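PDB 1FBN: MJ fibrillarin homologue from Methanocaldococcus jannaschii, which probably transfers methyl groups from S-adenosyl-L-methionine to ribose 2'-hydroxyls of rRNA and tRNA at sites chosen by a guide RNA. Local coordinates for residues L128-A131 with N132-Q135; Q153-Q156 with A157-I161. All blocks are in the same frame, centred on the assembly; numbering follows the deposited sequence.

Contact 1 (L128-A131 with N132-Q135)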
# COMPACT_ATOMS: atom_id res chain seq x y z
N LEU A 128 9.72 -15.11 0.47
CA LEU A 128 9.40 -15.76 -0.79
C LEU A 128 8.23 -16.70 -0.51
O LEU A 128 8.38 -17.67 0.23
CB LEU A 128 10.61 -16.55 -1.31
CG LEU A 128 10.59 -16.94 -2.79
CD1 LEU A 128 10.84 -15.72 -3.65
CD2 LEU A 128 11.65 -18.00 -3.07
N GLY A 129 7.06 -16.39 -1.05
CA GLY A 129 5.91 -17.23 -0.80
C GLY A 129 4.74 -17.00 -1.73
O GLY A 129 4.80 -16.17 -2.63
N ASP A 130 3.68 -17.76 -1.50
CA ASP A 130 2.46 -17.68 -2.28
C ASP A 130 1.39 -17.14 -1.34
O ASP A 130 1.06 -17.78 -0.34
CB ASP A 130 2.08 -19.09 -2.76
CG ASP A 130 0.84 -19.13 -3.65
OD1 ASP A 130 0.09 -18.13 -3.71
OD2 ASP A 130 0.61 -20.18 -4.28
N ALA A 131 0.86 -15.96 -1.66
CA ALA A 131 -0.17 -15.34 -0.83
C ALA A 131 -1.43 -16.19 -0.71
O ALA A 131 -2.24 -15.97 0.19
CB ALA A 131 -0.51 -13.96 -1.35
N ASN A 132 -1.58 -17.15 -1.62
CA ASN A 132 -2.73 -18.04 -1.60
C ASN A 132 -2.55 -19.18 -0.59
O ASN A 132 -3.46 -19.97 -0.36
CB ASN A 132 -2.98 -18.60 -3.01
CG ASN A 132 -4.34 -19.25 -3.15
OD1 ASN A 132 -5.35 -18.71 -2.69
ND2 ASN A 132 -4.37 -20.41 -3.79
N LYS A 133 -1.35 -19.25 0.00
CA LYS A 133 -1.02 -20.26 1.02
C LYS A 133 -0.35 -19.54 2.18
O LYS A 133 0.85 -19.72 2.42
CB LYS A 133 -0.06 -21.31 0.45
CG LYS A 133 -0.56 -22.06 -0.78
CD LYS A 133 0.44 -23.14 -1.19
CE LYS A 133 0.33 -23.49 -2.67
NZ LYS A 133 -1.04 -23.90 -3.07
N PRO A 134 -1.11 -18.72 2.94
CA PRO A 134 -0.57 -17.97 4.08
C PRO A 134 -0.04 -18.82 5.23
O PRO A 134 0.81 -18.35 6.00
CB PRO A 134 -1.76 -17.11 4.50
CG PRO A 134 -2.93 -17.95 4.14
CD PRO A 134 -2.55 -18.46 2.78
N GLN A 135 -0.51 -20.06 5.35
CA GLN A 135 -0.06 -20.95 6.42
C GLN A 135 1.42 -21.27 6.31
O GLN A 135 2.07 -21.57 7.31
CB GLN A 135 -0.86 -22.25 6.43
CG GLN A 135 -0.68 -23.15 5.21
CD GLN A 135 -1.55 -22.74 4.03
OE1 GLN A 135 -2.31 -21.77 4.09
NE2 GLN A 135 -1.44 -23.50 2.94
O HOH W 1 3.32 -19.37 0.83

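Contact 2 (Q153-Q156 with A157-I161)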
# COMPACT_ATOMS: atom_id res chain seq x y z
N GLN A 153 -5.68 -10.41 -9.69
CA GLN A 153 -6.13 -11.78 -9.91
C GLN A 153 -7.61 -11.90 -9.55
O GLN A 153 -8.12 -11.14 -8.73
CB GLN A 153 -5.32 -12.75 -9.05
CG GLN A 153 -3.86 -12.86 -9.45
CD GLN A 153 -3.08 -13.79 -8.55
OE1 GLN A 153 -3.65 -14.52 -7.75
NE2 GLN A 153 -1.76 -13.76 -8.69
N PRO A 154 -8.30 -12.88 -10.15
CA PRO A 154 -9.73 -13.12 -9.90
C PRO A 154 -10.03 -13.46 -8.44
O PRO A 154 -11.12 -13.19 -7.95
CB PRO A 154 -10.03 -14.32 -10.79
CG PRO A 154 -9.05 -14.18 -11.91
CD PRO A 154 -7.80 -13.81 -11.17
N ASN A 155 -9.05 -14.05 -7.75
CA ASN A 155 -9.21 -14.44 -6.35
C ASN A 155 -8.57 -13.48 -5.34
O ASN A 155 -8.38 -13.83 -4.18
CB ASN A 155 -8.65 -15.86 -6.15
CG ASN A 155 -7.15 -15.95 -6.39
OD1 ASN A 155 -6.55 -15.09 -7.05
ND2 ASN A 155 -6.53 -17.00 -5.87
N GLN A 156 -8.24 -12.26 -5.78
CA GLN A 156 -7.61 -11.29 -4.89
C GLN A 156 -8.38 -11.01 -3.60
O GLN A 156 -7.77 -10.87 -2.54
CB GLN A 156 -7.32 -9.98 -5.64
CG GLN A 156 -8.53 -9.27 -6.19
CD GLN A 156 -8.15 -8.12 -7.09
OE1 GLN A 156 -7.73 -7.07 -6.61
NE2 GLN A 156 -8.27 -8.32 -8.39
N ALA A 157 -9.71 -10.98 -3.67
CA ALA A 157 -10.52 -10.74 -2.48
C ALA A 157 -10.40 -11.88 -1.47
O ALA A 157 -10.14 -11.63 -0.29
CB ALA A 157 -11.99 -10.49 -2.85
N GLU A 158 -10.55 -13.12 -1.92
CA GLU A 158 -10.45 -14.26 -1.01
C GLU A 158 -9.05 -14.35 -0.42
O GLU A 158 -8.87 -14.82 0.70
CB GLU A 158 -10.84 -15.59 -1.69
CG GLU A 158 -9.81 -16.14 -2.66
CD GLU A 158 -9.96 -17.64 -2.90
OE1 GLU A 158 -9.38 -18.43 -2.13
OE2 GLU A 158 -10.65 -18.02 -3.88
N ILE A 159 -8.05 -13.89 -1.18
CA ILE A 159 -6.67 -13.90 -0.69
C ILE A 159 -6.54 -12.95 0.49
O ILE A 159 -5.88 -13.28 1.48
CB ILE A 159 -5.64 -13.52 -1.80
CG1 ILE A 159 -5.48 -14.65 -2.81
CG2 ILE A 159 -4.27 -13.21 -1.17
CD1 ILE A 159 -4.53 -14.32 -3.95
N LEU A 160 -7.17 -11.77 0.41
CA LEU A 160 -7.11 -10.80 1.49
C LEU A 160 -7.80 -11.37 2.72
O LEU A 160 -7.30 -11.23 3.84
CB LEU A 160 -7.80 -9.48 1.10
CG LEU A 160 -7.78 -8.35 2.14
CD1 LEU A 160 -6.37 -7.82 2.34
CD2 LEU A 160 -8.70 -7.21 1.71
N ILE A 161 -8.93 -12.04 2.50
CA ILE A 161 -9.72 -12.64 3.57
C ILE A 161 -8.94 -13.77 4.24
O ILE A 161 -8.90 -13.86 5.47
CB ILE A 161 -11.07 -13.19 3.05
CG1 ILE A 161 -11.97 -12.03 2.61
CG2 ILE A 161 -11.77 -14.02 4.13
CD1 ILE A 161 -13.20 -12.47 1.84
O HOH W 2 -11.59 -11.28 -5.99

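Contact 1 (L128-A131 with N132-Q135)
Asp130 grips the two residues that follow Ala131, one with its side chain and one with its main chain. Asn132 N donates to Asp130 OD1 at 2.8 Å. The N-H comes from above the carboxylate plane, 49° out of it. The chi1 of -178° sets the carboxylate opposite the Asp130 backbone N, which brings OD1 within bonding distance of Asn132 N. The Asp130 and Asn132 side chains run side by side, and OD1 of Asp130 lies 3.2 Å from CB of Asn132. The main-chain bond runs from Lys133 N to Asp130 O and closes a type I beta turn over residues 130 to 133. This turn follows strand 124-128 of the Rossmann-like methyltransferase sheet, and Asp130 and Ala131 are predicted to bind S-adenosyl-L-methionine. With an alanine at Asp130, the Asn132 N-H is likely to lose its side-chain acceptor, and the turn to be less firmly held. On the inner side, Pro134 CD packs 3.6 Å from Ala131 O, and the proline ring rests on helix 156-167. Two hydrogen bonds also hold the turn to that helix: Asn132 OD1 with Lys162, and Ala131 O with Asn163. The outer side is looser. Lys133 passes its CE 3.7 Å from Asp130 OD2, but its NZ stays 4.2 Å from that oxygen, beyond a salt bridge. Water 1 accepts from Asp130 N and can donate to Lys133 O.

Contact 2 (Q153-Q156 with A157-I161)
Ile159 N donates to Asn155 O at 3.0 Å, nearly in line with the carbonyl. Gln156 O receives the N-H of Leu160 one step on. These backbone bonds form the first turn of helix 156-167, with Asn155 at the N-cap position. Its side chain makes no capping bond.

A type I beta turn from Gln153 to Gln156 leads into the helix. Gln153 O accepts two N-H groups of Gln156, from opposite faces of its carbonyl plane. One is the backbone N of Gln156, 3.2 Å from Gln153 O. The other is the side-chain NE2 of Gln156, 2.8 Å from Gln153 O and tilted 34° from that plane. With chi1 at 61°, CG of Gln156 sits between its own backbone N and carbonyl carbon, and the extended chain beyond it carries the amide back to Gln153. Water 2 joins Pro154 O to the N-H of Ala157.

The remaining contacts are van der Waals, carbon against carbon and against the polar groups of Asn155. The Ile159 side chain slants across that of Asn155, and its CD1 comes 3.9 Å from Asn155 CG. CG of Glu158 packs 3.7 Å from CB of Asn155. The same Glu158 CG comes close to Asn155 O, at 3.1 Å. On other faces, Ala157 meets helix 189-203, and Leu160 meets both that helix and the central sheet.

Gln153 belongs to the predicted S-adenosyl-L-methionine site. The N-H of Ala157, in the first turn, is met by a water rather than by a side-chain cap. The two bonds from Gln156 probably fix the Gln153 carbonyl, and with it the bend between the loop of Gln153 and the helix.

From the N terminus, the chain first builds an antiparallel sheet and then enters the mixed sheet. Contact 1 closes a tight turn just after strand 124-128, at the edge of that sheet. The chain then runs through strand 144-149, nearer the middle. Contact 2 follows that strand and closes the turn into helix 156-167. The two contacts are in series and neither encloses the other. The centres of contact 1 and contact 2 are about 12 Å apart, yet the two touch. Ile159 CG2 packs 3.7 Å from Ala131 O, and the side chains of Asn132 and Asn155 meet. Two loops predicted to bind S-adenosyl-L-methionine are thus joined through the start of helix 156-167.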